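Local structure of possible metal-dependent hydrolase (Veillonella parvula, 3RPC) at residues 160-165 against 183-188; 123-128 against 153-158; 40-45 against 229-234; 27-32 against 47-52; 81-86 against 104-109. The protein binds two zinc ions through a partly shared set of ligands and is probably a hydrolase of the metallo-beta-lactamase superfamily, though its substrate is not known. One frame throughout, in Å; residues are numbered along the deposited sequence.

Contact 1. Residues 160-165 against 183-188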
# COMPACT_ATOMS: atom_id res chain seq x y z
N GLU A 160 -21.62 -3.64 -16.17
CA GLU A 160 -20.76 -4.81 -16.18
C GLU A 160 -20.37 -5.16 -14.75
O GLU A 160 -20.34 -4.28 -13.89
CB GLU A 160 -19.49 -4.52 -16.99
CG GLU A 160 -19.72 -4.10 -18.44
CD GLU A 160 -20.36 -5.20 -19.25
OE1 GLU A 160 -20.30 -6.37 -18.81
OE2 GLU A 160 -20.93 -4.91 -20.32
N PRO A 161 -20.07 -6.44 -14.49
CA PRO A 161 -19.58 -6.79 -13.16
C PRO A 161 -18.26 -6.09 -12.89
O PRO A 161 -17.43 -5.98 -13.78
CB PRO A 161 -19.36 -8.31 -13.25
CG PRO A 161 -19.19 -8.58 -14.72
CD PRO A 161 -20.10 -7.59 -15.41
N THR A 162 -18.09 -5.59 -11.67
CA THR A 162 -16.81 -5.06 -11.26
C THR A 162 -15.90 -6.25 -10.99
O THR A 162 -16.27 -7.17 -10.28
CB THR A 162 -16.95 -4.21 -10.01
OG1 THR A 162 -17.69 -3.03 -10.34
CG2 THR A 162 -15.58 -3.82 -9.46
N VAL A 163 -14.72 -6.22 -11.60
CA VAL A 163 -13.77 -7.32 -11.51
C VAL A 163 -12.55 -6.90 -10.70
O VAL A 163 -11.92 -5.88 -10.99
CB VAL A 163 -13.31 -7.76 -12.91
CG1 VAL A 163 -12.30 -8.90 -12.82
CG2 VAL A 163 -14.51 -8.17 -13.76
N TYR A 164 -12.21 -7.70 -9.68
CA TYR A 164 -11.04 -7.43 -8.85
C TYR A 164 -9.97 -8.47 -9.16
O TYR A 164 -10.10 -9.63 -8.79
CB TYR A 164 -11.42 -7.50 -7.36
CG TYR A 164 -10.32 -7.20 -6.36
CD1 TYR A 164 -9.13 -6.56 -6.73
CD2 TYR A 164 -10.48 -7.55 -5.02
CE1 TYR A 164 -8.14 -6.28 -5.78
CE2 TYR A 164 -9.50 -7.29 -4.09
CZ TYR A 164 -8.33 -6.67 -4.47
OH TYR A 164 -7.38 -6.42 -3.49
N LEU A 165 -8.93 -8.05 -9.88
CA LEU A 165 -7.75 -8.86 -10.11
C LEU A 165 -6.85 -8.60 -8.90
O LEU A 165 -6.20 -7.57 -8.79
CB LEU A 165 -7.07 -8.42 -11.40
CG LEU A 165 -5.78 -9.11 -11.81
CD1 LEU A 165 -6.06 -10.51 -12.35
CD2 LEU A 165 -5.07 -8.27 -12.88
N ASP A 183 -16.58 -3.13 -3.91
CA ASP A 183 -17.54 -4.24 -3.89
C ASP A 183 -17.53 -5.04 -5.18
O ASP A 183 -18.54 -5.10 -5.89
CB ASP A 183 -18.96 -3.72 -3.62
CG ASP A 183 -19.94 -4.85 -3.34
OD1 ASP A 183 -19.53 -5.87 -2.75
OD2 ASP A 183 -21.12 -4.71 -3.72
N PRO A 184 -16.39 -5.67 -5.49
CA PRO A 184 -16.29 -6.44 -6.73
C PRO A 184 -17.27 -7.62 -6.80
O PRO A 184 -17.52 -8.29 -5.79
CB PRO A 184 -14.84 -6.94 -6.74
CG PRO A 184 -14.41 -6.89 -5.29
CD PRO A 184 -15.15 -5.72 -4.70
N ASN A 185 -17.79 -7.85 -8.00
CA ASN A 185 -18.71 -8.95 -8.27
C ASN A 185 -17.97 -10.20 -8.75
O ASN A 185 -18.51 -11.30 -8.67
CB ASN A 185 -19.73 -8.52 -9.33
CG ASN A 185 -20.36 -7.18 -9.00
OD1 ASN A 185 -20.11 -6.19 -9.67
ND2 ASN A 185 -21.17 -7.15 -7.94
N VAL A 186 -16.75 -10.01 -9.24
CA VAL A 186 -15.89 -11.10 -9.70
C VAL A 186 -14.52 -10.88 -9.09
O VAL A 186 -13.99 -9.77 -9.16
CB VAL A 186 -15.77 -11.13 -11.24
CG1 VAL A 186 -14.82 -12.25 -11.70
CG2 VAL A 186 -17.15 -11.29 -11.87
N ILE A 187 -13.95 -11.92 -8.49
CA ILE A 187 -12.67 -11.77 -7.79
C ILE A 187 -11.70 -12.84 -8.26
O ILE A 187 -11.92 -14.03 -8.03
CB ILE A 187 -12.88 -11.86 -6.26
CG1 ILE A 187 -13.91 -10.80 -5.82
CG2 ILE A 187 -11.55 -11.70 -5.51
CD1 ILE A 187 -14.32 -10.91 -4.35
N ILE A 188 -10.64 -12.41 -8.94
CA ILE A 188 -9.66 -13.33 -9.50
C ILE A 188 -8.46 -13.35 -8.56
O ILE A 188 -7.80 -12.32 -8.37
CB ILE A 188 -9.23 -12.89 -10.92
CG1 ILE A 188 -10.45 -12.81 -11.84
CG2 ILE A 188 -8.20 -13.84 -11.49
CD1 ILE A 188 -10.18 -12.08 -13.15
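Thr162 O is held by two successive backbone amides of segment 183-188: Asn185 N at 2.8 Å and Val186 N at 3.1 Å. Asn185 also returns a bond through its side chain. CG of Asn185 stands anti to its carbonyl carbon (chi1 -49°), and chi2 of 110° then sets OD1 to accept Thr162 N at 2.9 Å, in the carbonyl plane and on a lone pair, with a fairly straight N-H line of 159°. Thr162 is thus bonded through both its N and its O just before regular parallel pairing begins. From there Tyr164 N binds Val186 O and Ile188 N binds Tyr164 O, both at 2.8 Å, as strands 163-165 and 186-190 run side by side in a beta-alpha-beta unit whose crossover contains helix 173-182. Tyr164 and Ile187 lie on the face that this helix covers through Leu179. Tyr164 CB sits against Pro184 CB at 3.5 Å, the two side chains lying alongside and pointing the same way. The other face bears Val163, Leu165, Val186 and Ile188. There Val163 CG1 meets Ile188 CD1 at 3.8 Å, Leu165 CD1 meets Ile188 CG2 at 4.1 Å, and Val163 also packs on Leu17 of the second sheet.

Contact 2. Residues 123-128 against 153-158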
# COMPACT_ATOMS: atom_id res chain seq x y z
N ILE A 123 -13.80 1.74 -19.80
CA ILE A 123 -13.50 0.90 -18.65
C ILE A 123 -12.55 1.62 -17.72
O ILE A 123 -11.52 2.15 -18.16
CB ILE A 123 -12.85 -0.42 -19.08
CG1 ILE A 123 -13.78 -1.17 -20.03
CG2 ILE A 123 -12.49 -1.28 -17.85
CD1 ILE A 123 -13.06 -2.10 -20.96
N THR A 124 -12.88 1.66 -16.43
CA THR A 124 -12.01 2.29 -15.45
C THR A 124 -11.14 1.23 -14.79
O THR A 124 -11.64 0.21 -14.30
CB THR A 124 -12.83 3.04 -14.38
OG1 THR A 124 -13.62 4.05 -15.02
CG2 THR A 124 -11.90 3.70 -13.38
N LEU A 125 -9.83 1.46 -14.79
CA LEU A 125 -8.87 0.56 -14.16
C LEU A 125 -8.33 1.26 -12.93
O LEU A 125 -7.75 2.34 -13.04
CB LEU A 125 -7.71 0.22 -15.10
CG LEU A 125 -7.99 -0.63 -16.35
CD1 LEU A 125 -8.57 0.22 -17.46
CD2 LEU A 125 -6.72 -1.31 -16.85
N ARG A 126 -8.50 0.65 -11.77
CA ARG A 126 -8.05 1.27 -10.53
C ARG A 126 -6.97 0.40 -9.89
O ARG A 126 -7.16 -0.80 -9.72
CB ARG A 126 -9.20 1.40 -9.53
CG ARG A 126 -10.45 2.05 -10.06
CD ARG A 126 -11.43 2.27 -8.90
NE ARG A 126 -12.69 2.88 -9.33
CZ ARG A 126 -12.85 4.19 -9.52
NH1 ARG A 126 -11.84 5.03 -9.32
NH2 ARG A 126 -14.03 4.65 -9.92
N LYS A 127 -5.85 1.01 -9.54
CA LYS A 127 -4.78 0.27 -8.90
C LYS A 127 -5.12 -0.06 -7.46
O LYS A 127 -5.58 0.80 -6.71
CB LYS A 127 -3.46 1.03 -8.97
CG LYS A 127 -2.32 0.30 -8.26
CD LYS A 127 -0.96 0.86 -8.62
CE LYS A 127 -0.73 2.23 -8.02
NZ LYS A 127 0.55 2.82 -8.50
N THR A 128 -4.89 -1.31 -7.08
CA THR A 128 -5.06 -1.70 -5.68
C THR A 128 -3.70 -2.07 -5.10
O THR A 128 -2.76 -2.43 -5.83
CB THR A 128 -6.03 -2.89 -5.53
OG1 THR A 128 -5.50 -4.04 -6.20
CG2 THR A 128 -7.39 -2.54 -6.13
N VAL A 153 -5.76 -4.88 -9.67
CA VAL A 153 -6.51 -3.94 -10.49
C VAL A 153 -8.00 -4.19 -10.32
O VAL A 153 -8.47 -5.33 -10.37
CB VAL A 153 -6.14 -4.08 -11.99
CG1 VAL A 153 -6.88 -3.03 -12.81
CG2 VAL A 153 -4.64 -3.98 -12.17
N ILE A 154 -8.75 -3.11 -10.10
CA ILE A 154 -10.20 -3.13 -10.15
C ILE A 154 -10.64 -2.65 -11.53
O ILE A 154 -10.19 -1.59 -11.99
CB ILE A 154 -10.79 -2.22 -9.04
CG1 ILE A 154 -10.73 -2.92 -7.68
CG2 ILE A 154 -12.22 -1.81 -9.38
CD1 ILE A 154 -11.79 -4.00 -7.49
N PHE A 155 -11.46 -3.44 -12.22
CA PHE A 155 -12.02 -3.03 -13.52
C PHE A 155 -13.50 -2.71 -13.33
O PHE A 155 -14.27 -3.55 -12.85
CB PHE A 155 -11.90 -4.14 -14.58
CG PHE A 155 -10.49 -4.60 -14.85
CD1 PHE A 155 -9.83 -4.19 -16.00
CD2 PHE A 155 -9.85 -5.48 -13.99
CE1 PHE A 155 -8.54 -4.64 -16.28
CE2 PHE A 155 -8.56 -5.93 -14.26
CZ PHE A 155 -7.90 -5.51 -15.40
N GLU A 156 -13.91 -1.50 -13.70
CA GLU A 156 -15.31 -1.09 -13.63
C GLU A 156 -15.79 -0.62 -14.99
O GLU A 156 -15.03 -0.02 -15.74
CB GLU A 156 -15.48 0.06 -12.63
CG GLU A 156 -15.17 -0.32 -11.21
CD GLU A 156 -15.21 0.87 -10.27
OE1 GLU A 156 -15.03 2.01 -10.75
OE2 GLU A 156 -15.44 0.67 -9.07
N ALA A 157 -17.05 -0.90 -15.31
CA ALA A 157 -17.65 -0.40 -16.54
C ALA A 157 -19.17 -0.44 -16.41
O ALA A 157 -19.70 -1.25 -15.65
CB ALA A 157 -17.19 -1.22 -17.75
N ALA A 158 -19.86 0.41 -17.16
CA ALA A 158 -21.31 0.52 -17.04
C ALA A 158 -22.02 -0.80 -17.32
O ALA A 158 -21.81 -1.42 -18.36
CB ALA A 158 -21.83 1.60 -17.99
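Arg126 and Glu156 form a salt bridge in which two nitrogens converge on one oxygen: NE and NH2 of Arg126 each stand 2.9 Å from Glu156 OE1. The guanidinium presents its side to the carboxylate, with the two planes 83° apart. NE comes from above the carboxylate plane, while NH2 arrives on the syn side, nearer that plane. The arginine chain is extended from CG to NE, and Thr124 CG2 lies over the centre of one guanidinium face, 4.0 Å above it. Backbone bonds form a second group. Thr124 with Glu156 and Arg126 with Ile154 are hydrogen-bonded antiparallel pairs, each closed by two N-H...O bonds, and Leu125 with Phe155 is the non-hydrogen-bonded pair between them. The strands are neighbours in one sheet of the metallo-beta-lactamase sandwich, so their two faces meet different surroundings. Phe182 of helix 173-182 packs on Arg126, Ile154 and Glu156, whereas Phe155 points between the sheets toward Leu17, Ile19 and Phe24. Apolar contacts follow the same division. Between the sheets, Leu125 CD2 approaches Phe155 CE1 at 3.8 Å, oblique to the ring, and Ile123 CG2 reaches the ring edge near CD1 at 4.4 Å. Beneath the helix, Thr128 CG2 touches Ile154 CG1 at 3.7 Å, the two side chains crossing at about a right angle.

Contact 3. Residues 40-45 against 229-234; sequences EGTFNY and TVNHTA
A type II beta turn from Thr42 to Tyr45 docks here on the loop that follows zinc ligand His226, in a metallo-beta-lactamase fold where loops surround the metal site. Asn231 provides most of the polar contact. Its CG stands between the backbone N and the carbonyl carbon (chi1 63°), and its ND2 enters the turn to donate to Thr42 OG1 at 2.9 Å and to Phe43 O, also at 2.9 Å. The first bond lies in the amide plane with an N-H angle of 157°; the second is more bent and leaves that plane by some 23°. A weak bond to Asn44 O adds to the grip, while Asn231 OD1 accepts Phe39 N. Because Thr42 OG1 is also bonded to Phe39 O, this hydroxyl links the amide to the chain just ahead of the turn. In the reverse direction Asn44 ND2 donates to Asn231 O at 3.2 Å, and it also has Gln47 OE1 as a partner. The side chain of His232 lies about 6 Å from a zinc ion, though His232 is not among the metal's ligands; its CD2 borders Thr42 CG2 at 3.7 Å, and its CA lies 3.2 Å from Phe43 O in a CA-H...O contact. At the outer end Ala234 CB makes a CH-pi contact over one face of the Phe43 ring, 3.9 Å from the centroid.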
# COMPACT_ATOMS: atom_id res chain seq x y z
N GLU A 40 15.31 -20.11 -7.91
CA GLU A 40 16.32 -20.44 -6.91
C GLU A 40 15.81 -20.17 -5.49
O GLU A 40 15.17 -19.14 -5.24
CB GLU A 40 17.61 -19.67 -7.16
CG GLU A 40 18.77 -20.07 -6.27
CD GLU A 40 20.05 -19.31 -6.59
OE1 GLU A 40 20.06 -18.58 -7.61
OE2 GLU A 40 21.03 -19.43 -5.84
N GLY A 41 16.08 -21.11 -4.59
CA GLY A 41 15.80 -20.92 -3.17
C GLY A 41 14.33 -21.07 -2.81
O GLY A 41 13.91 -20.67 -1.73
N THR A 42 13.55 -21.65 -3.72
CA THR A 42 12.12 -21.78 -3.50
C THR A 42 11.68 -23.24 -3.38
O THR A 42 12.42 -24.16 -3.73
CB THR A 42 11.29 -21.10 -4.61
OG1 THR A 42 11.52 -21.76 -5.87
CG2 THR A 42 11.64 -19.61 -4.73
N PHE A 43 10.47 -23.43 -2.87
CA PHE A 43 9.85 -24.74 -2.78
C PHE A 43 9.95 -25.47 -4.12
O PHE A 43 9.62 -24.92 -5.18
CB PHE A 43 8.39 -24.53 -2.36
CG PHE A 43 7.60 -25.80 -2.19
CD1 PHE A 43 7.65 -26.52 -1.00
CD2 PHE A 43 6.77 -26.25 -3.19
CE1 PHE A 43 6.90 -27.66 -0.83
CE2 PHE A 43 6.01 -27.40 -3.04
CZ PHE A 43 6.08 -28.12 -1.85
N ASN A 44 10.43 -26.71 -4.09
CA ASN A 44 10.46 -27.56 -5.27
C ASN A 44 11.31 -26.95 -6.40
O ASN A 44 10.93 -27.02 -7.57
CB ASN A 44 9.02 -27.81 -5.76
CG ASN A 44 8.93 -28.84 -6.87
OD1 ASN A 44 9.69 -29.81 -6.92
ND2 ASN A 44 7.99 -28.62 -7.78
N TYR A 45 12.44 -26.35 -6.05
CA TYR A 45 13.26 -25.62 -7.02
C TYR A 45 13.82 -26.52 -8.12
O TYR A 45 14.21 -26.02 -9.18
CB TYR A 45 14.40 -24.85 -6.34
CG TYR A 45 15.46 -25.73 -5.69
CD1 TYR A 45 16.53 -26.23 -6.42
CD2 TYR A 45 15.39 -26.02 -4.34
CE1 TYR A 45 17.50 -27.02 -5.82
CE2 TYR A 45 16.35 -26.81 -3.73
CZ TYR A 45 17.40 -27.30 -4.47
OH TYR A 45 18.35 -28.07 -3.85
N THR A 229 1.72 -24.43 -12.56
CA THR A 229 2.57 -23.89 -13.63
C THR A 229 4.01 -23.64 -13.18
O THR A 229 4.95 -24.20 -13.76
CB THR A 229 2.00 -22.59 -14.21
OG1 THR A 229 0.62 -22.79 -14.57
CG2 THR A 229 2.79 -22.17 -15.46
N VAL A 230 4.20 -22.79 -12.17
CA VAL A 230 5.54 -22.53 -11.67
C VAL A 230 5.92 -23.57 -10.62
O VAL A 230 5.06 -24.31 -10.14
CB VAL A 230 5.73 -21.08 -11.14
CG1 VAL A 230 5.53 -20.06 -12.27
CG2 VAL A 230 4.80 -20.77 -9.96
N ASN A 231 7.20 -23.65 -10.29
CA ASN A 231 7.67 -24.74 -9.45
C ASN A 231 7.27 -24.62 -7.99
O ASN A 231 7.06 -25.64 -7.33
CB ASN A 231 9.19 -24.86 -9.52
CG ASN A 231 9.89 -23.64 -8.98
OD1 ASN A 231 9.98 -22.63 -9.66
ND2 ASN A 231 10.36 -23.71 -7.73
N HIS A 232 7.18 -23.38 -7.48
CA HIS A 232 7.09 -23.19 -6.04
C HIS A 232 5.69 -22.99 -5.47
O HIS A 232 5.54 -22.79 -4.26
CB HIS A 232 8.04 -22.07 -5.56
CG HIS A 232 7.75 -20.72 -6.14
ND1 HIS A 232 7.09 -20.54 -7.33
CD2 HIS A 232 8.06 -19.48 -5.69
CE1 HIS A 232 7.00 -19.24 -7.59
NE2 HIS A 232 7.58 -18.58 -6.61
N THR A 233 4.67 -23.08 -6.31
CA THR A 233 3.29 -22.99 -5.85
C THR A 233 2.88 -24.32 -5.21
O THR A 233 2.60 -25.31 -5.90
CB THR A 233 2.34 -22.57 -6.98
OG1 THR A 233 2.72 -23.21 -8.21
CG2 THR A 233 2.44 -21.09 -7.19
N ALA A 234 2.87 -24.32 -3.88
CA ALA A 234 2.68 -25.53 -3.08
C ALA A 234 1.23 -25.95 -2.96
O ALA A 234 0.93 -27.01 -2.42
CB ALA A 234 3.28 -25.32 -1.71

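Contact 4. Residues 27-32 against 47-52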
# COMPACT_ATOMS: atom_id res chain seq x y z
N ASP A 27 -0.97 -10.24 -17.35
CA ASP A 27 0.25 -10.87 -16.84
C ASP A 27 0.76 -12.01 -17.72
O ASP A 27 0.87 -13.16 -17.26
CB ASP A 27 0.02 -11.34 -15.39
CG ASP A 27 -0.06 -10.18 -14.41
OD1 ASP A 27 -0.05 -9.02 -14.85
OD2 ASP A 27 -0.15 -10.43 -13.19
N PRO A 28 1.12 -11.70 -18.97
CA PRO A 28 1.51 -12.75 -19.92
C PRO A 28 2.91 -13.32 -19.67
O PRO A 28 3.92 -12.62 -19.82
CB PRO A 28 1.48 -12.01 -21.27
CG PRO A 28 1.86 -10.61 -20.89
CD PRO A 28 1.13 -10.37 -19.60
N PHE A 29 2.93 -14.59 -19.28
CA PHE A 29 4.13 -15.39 -19.11
C PHE A 29 3.94 -16.51 -20.10
O PHE A 29 3.16 -17.43 -19.85
CB PHE A 29 4.15 -15.89 -17.65
CG PHE A 29 5.11 -17.03 -17.37
CD1 PHE A 29 6.39 -17.07 -17.92
CD2 PHE A 29 4.74 -18.04 -16.50
CE1 PHE A 29 7.26 -18.11 -17.63
CE2 PHE A 29 5.60 -19.08 -16.19
CZ PHE A 29 6.86 -19.12 -16.75
N LEU A 30 4.59 -16.41 -21.25
CA LEU A 30 4.19 -17.20 -22.42
C LEU A 30 5.19 -18.28 -22.86
O LEU A 30 4.99 -18.92 -23.89
CB LEU A 30 3.84 -16.27 -23.60
CG LEU A 30 2.79 -15.19 -23.29
CD1 LEU A 30 2.46 -14.36 -24.53
CD2 LEU A 30 1.53 -15.83 -22.70
N ALA A 31 6.25 -18.49 -22.08
CA ALA A 31 7.31 -19.41 -22.47
C ALA A 31 6.82 -20.84 -22.70
O ALA A 31 5.90 -21.31 -22.02
CB ALA A 31 8.43 -19.41 -21.42
N PRO A 32 7.44 -21.56 -23.64
CA PRO A 32 7.12 -22.98 -23.77
C PRO A 32 7.46 -23.77 -22.50
O PRO A 32 8.27 -23.32 -21.69
CB PRO A 32 8.01 -23.45 -24.93
CG PRO A 32 8.31 -22.18 -25.71
CD PRO A 32 8.38 -21.09 -24.67
N GLN A 47 12.26 -28.50 -10.00
CA GLN A 47 11.30 -28.64 -11.09
C GLN A 47 11.39 -27.47 -12.06
O GLN A 47 11.41 -26.30 -11.66
CB GLN A 47 9.88 -28.74 -10.51
CG GLN A 47 8.78 -28.82 -11.56
CD GLN A 47 7.83 -29.96 -11.29
OE1 GLN A 47 7.22 -30.05 -10.22
NE2 GLN A 47 7.71 -30.87 -12.26
N ARG A 48 11.47 -27.78 -13.35
CA ARG A 48 11.53 -26.74 -14.38
C ARG A 48 10.15 -26.13 -14.60
O ARG A 48 9.13 -26.70 -14.22
CB ARG A 48 12.10 -27.32 -15.68
CG ARG A 48 13.53 -27.84 -15.54
CD ARG A 48 14.17 -28.20 -16.87
NE ARG A 48 14.22 -27.07 -17.80
CZ ARG A 48 15.15 -26.12 -17.77
NH1 ARG A 48 15.11 -25.13 -18.66
NH2 ARG A 48 16.11 -26.14 -16.86
N MSE A 49 10.12 -24.95 -15.23
CA MSE A 49 8.86 -24.22 -15.41
C MSE A 49 8.90 -23.44 -16.71
O MSE A 49 9.97 -23.13 -17.23
CB MSE A 49 8.63 -23.25 -14.24
CG MSE A 49 9.83 -22.38 -13.90
SE MSE A 49 9.42 -20.99 -12.59
CE MSE A 49 8.81 -19.63 -13.84
N PRO A 50 7.72 -23.13 -17.26
CA PRO A 50 6.40 -23.60 -16.82
C PRO A 50 6.25 -25.11 -17.00
O PRO A 50 6.82 -25.69 -17.93
CB PRO A 50 5.43 -22.84 -17.73
CG PRO A 50 6.22 -22.53 -18.94
CD PRO A 50 7.62 -22.30 -18.48
N MSE A 51 5.48 -25.76 -16.13
CA MSE A 51 5.40 -27.21 -16.17
C MSE A 51 4.44 -27.75 -17.23
O MSE A 51 4.42 -28.95 -17.49
CB MSE A 51 5.04 -27.77 -14.79
CG MSE A 51 3.64 -27.48 -14.38
SE MSE A 51 3.33 -28.00 -12.51
CE MSE A 51 4.91 -27.33 -11.70
N VAL A 52 3.66 -26.86 -17.85
CA VAL A 52 2.77 -27.25 -18.94
C VAL A 52 2.90 -26.22 -20.04
O VAL A 52 3.27 -25.08 -19.78
CB VAL A 52 1.29 -27.33 -18.50
CG1 VAL A 52 1.12 -28.41 -17.44
CG2 VAL A 52 0.81 -25.99 -17.97
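Phe29 CZ meets both Met49 and Pro50, residues joined by a cis peptide bond. The methyl CE of Met49, modelled as selenomethionine, comes to 3.5 Å from Phe29 CZ; a bend at chi3 of -87° places it there, and the two side chains cross at about a right angle. Pro50 CD lies 3.7 Å from the same CZ, oblique to the ring. The pyrrolidine also faces two carbonyls, with Pro50 CG 3.3 Å from Ala31 O and Pro50 CD 3.4 Å from Pro32 O. Farther out, Arg11 NH2 bonds Phe29 O and Ala31 O, Asp79 OD1 accepts Leu30 N, and backbone bonds tie Met49 to Tyr36 and Pro50 to Asp34. Within the same loop Asp27 OD2 bonds ND1 of zinc ligand His77, a second-shell arrangement familiar in metallo-hydrolases that would orient the imidazole. No hydrogen bond joins the two segments; their cohesion comes from apolar packing and from ring carbons set against carbonyl oxygens that have polar partners, Arg11 for Ala31 O and Thr35 for Pro32 O.

Contact 5. Residues 81-86 against 104-109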
# COMPACT_ATOMS: atom_id res chain seq x y z
N THR A 81 9.24 -14.32 -23.91
CA THR A 81 8.32 -14.77 -24.95
C THR A 81 7.22 -13.74 -25.17
O THR A 81 6.89 -13.40 -26.30
CB THR A 81 7.71 -16.13 -24.63
OG1 THR A 81 8.77 -17.09 -24.46
CG2 THR A 81 6.79 -16.57 -25.75
N ALA A 82 6.67 -13.22 -24.08
CA ALA A 82 5.67 -12.17 -24.18
C ALA A 82 6.24 -10.93 -24.85
O ALA A 82 5.63 -10.35 -25.74
CB ALA A 82 5.12 -11.82 -22.80
N ILE A 83 7.42 -10.50 -24.40
CA ILE A 83 8.06 -9.31 -24.95
C ILE A 83 8.20 -9.41 -26.47
O ILE A 83 7.97 -8.44 -27.20
CB ILE A 83 9.43 -9.06 -24.31
CG1 ILE A 83 9.25 -8.60 -22.86
CG2 ILE A 83 10.23 -8.02 -25.10
CD1 ILE A 83 10.44 -8.92 -21.98
N ASN A 84 8.54 -10.60 -26.94
CA ASN A 84 8.85 -10.80 -28.36
C ASN A 84 7.64 -11.14 -29.22
O ASN A 84 7.74 -11.17 -30.45
CB ASN A 84 9.92 -11.88 -28.52
CG ASN A 84 11.27 -11.46 -27.97
OD1 ASN A 84 11.64 -10.28 -28.03
ND2 ASN A 84 12.02 -12.42 -27.44
N SER A 85 6.50 -11.40 -28.58
CA SER A 85 5.30 -11.86 -29.28
C SER A 85 4.21 -10.80 -29.35
O SER A 85 3.48 -10.71 -30.33
CB SER A 85 4.74 -13.12 -28.62
OG SER A 85 5.67 -14.19 -28.64
N ILE A 86 4.09 -10.00 -28.29
CA ILE A 86 3.04 -8.99 -28.22
C ILE A 86 3.35 -7.76 -29.10
O ILE A 86 4.43 -7.20 -29.00
CB ILE A 86 2.81 -8.55 -26.76
CG1 ILE A 86 2.45 -9.76 -25.90
CG2 ILE A 86 1.75 -7.45 -26.68
CD1 ILE A 86 2.50 -9.48 -24.40
N THR A 104 9.12 -0.01 -21.65
CA THR A 104 9.50 0.92 -22.71
C THR A 104 10.84 0.53 -23.33
O THR A 104 11.01 0.58 -24.55
CB THR A 104 9.62 2.36 -22.19
OG1 THR A 104 8.35 2.81 -21.71
CG2 THR A 104 10.10 3.29 -23.31
N SER A 105 11.80 0.16 -22.49
CA SER A 105 13.13 -0.20 -22.99
C SER A 105 13.05 -1.48 -23.83
O SER A 105 13.97 -1.79 -24.59
CB SER A 105 14.14 -0.37 -21.86
OG SER A 105 13.95 -1.60 -21.15
N GLN A 106 11.96 -2.22 -23.66
CA GLN A 106 11.74 -3.47 -24.38
C GLN A 106 10.99 -3.25 -25.69
O GLN A 106 10.63 -4.21 -26.38
CB GLN A 106 11.05 -4.49 -23.46
CG GLN A 106 11.95 -4.92 -22.29
CD GLN A 106 11.22 -5.64 -21.17
OE1 GLN A 106 9.99 -5.60 -21.07
NE2 GLN A 106 11.98 -6.32 -20.31
N GLY A 107 10.75 -1.99 -26.04
CA GLY A 107 10.23 -1.66 -27.36
C GLY A 107 8.77 -1.25 -27.40
O GLY A 107 8.25 -0.90 -28.45
N PHE A 108 8.09 -1.29 -26.25
CA PHE A 108 6.68 -0.93 -26.20
C PHE A 108 6.49 0.59 -26.16
O PHE A 108 7.08 1.27 -25.33
CB PHE A 108 5.99 -1.66 -25.03
CG PHE A 108 5.95 -3.15 -25.24
CD1 PHE A 108 4.90 -3.75 -25.92
CD2 PHE A 108 7.01 -3.96 -24.82
CE1 PHE A 108 4.88 -5.11 -26.15
CE2 PHE A 108 6.99 -5.33 -25.06
CZ PHE A 108 5.93 -5.91 -25.72
N ILE A 109 5.70 1.11 -27.09
CA ILE A 109 5.65 2.56 -27.31
C ILE A 109 4.48 3.25 -26.61
O ILE A 109 4.42 4.48 -26.58
CB ILE A 109 5.56 2.89 -28.80
CG1 ILE A 109 4.24 2.37 -29.37
CG2 ILE A 109 6.74 2.30 -29.56
CD1 ILE A 109 3.97 2.84 -30.80
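The backbones of Ile83 and Gln106 pass with their CA atoms 6.9 Å apart, where helix 80-85 faces the bend after helix 97-105. The first helix follows closely on the HxHxDH zinc-binding motif of the superfamily, which contains His72, His74, Asp76 and His77. Ile83 presses its CD1 against the flat amide of Gln106, 3.5 Å from Gln106 CD, with the side chains at about a right angle. Gln106 OE1 accepts a hydrogen bond from Trp78 NE1, which settles which end of the amide is which. Gly107 has a positive phi of 106°, a turn geometry suited to glycine, and the chain then brings Phe108 back toward segment 81-86. Trp78 meets the Phe108 ring edge-to-face, while Lys88 NZ bonds both Ile83 O and Gln106 O and so bridges the segments. The tip of Phe108 rests against Ile83 and Ile86: CZ lies 3.6 Å from Ile83 O, and CE1 lies 3.9 Å from Ile86 CG2.

Overall arrangement
Contacts 1 and 2 share one sheet and touch through neighbouring strands 152-156 and 163-165, with centres about 9 Å apart. Contacts 3 and 4 lie across the chain's centre from both, at centre distances of about 26 to 31 Å; their centres are about 12 Å apart, and Thr229 O meets Met51 N at 2.9 Å. Contact 5 joins this group through contact 4, about 17 Å away between centres, where Pro28 and Ala31 pack on helix 80-85. Along the chain contacts 4, 5, 2 and 1 close in series, while the segments of contact 3 alternate with those of contact 4 and enclose the others. Contact 3 alone joins distant sequence, 184 residues apart, beside the metal site.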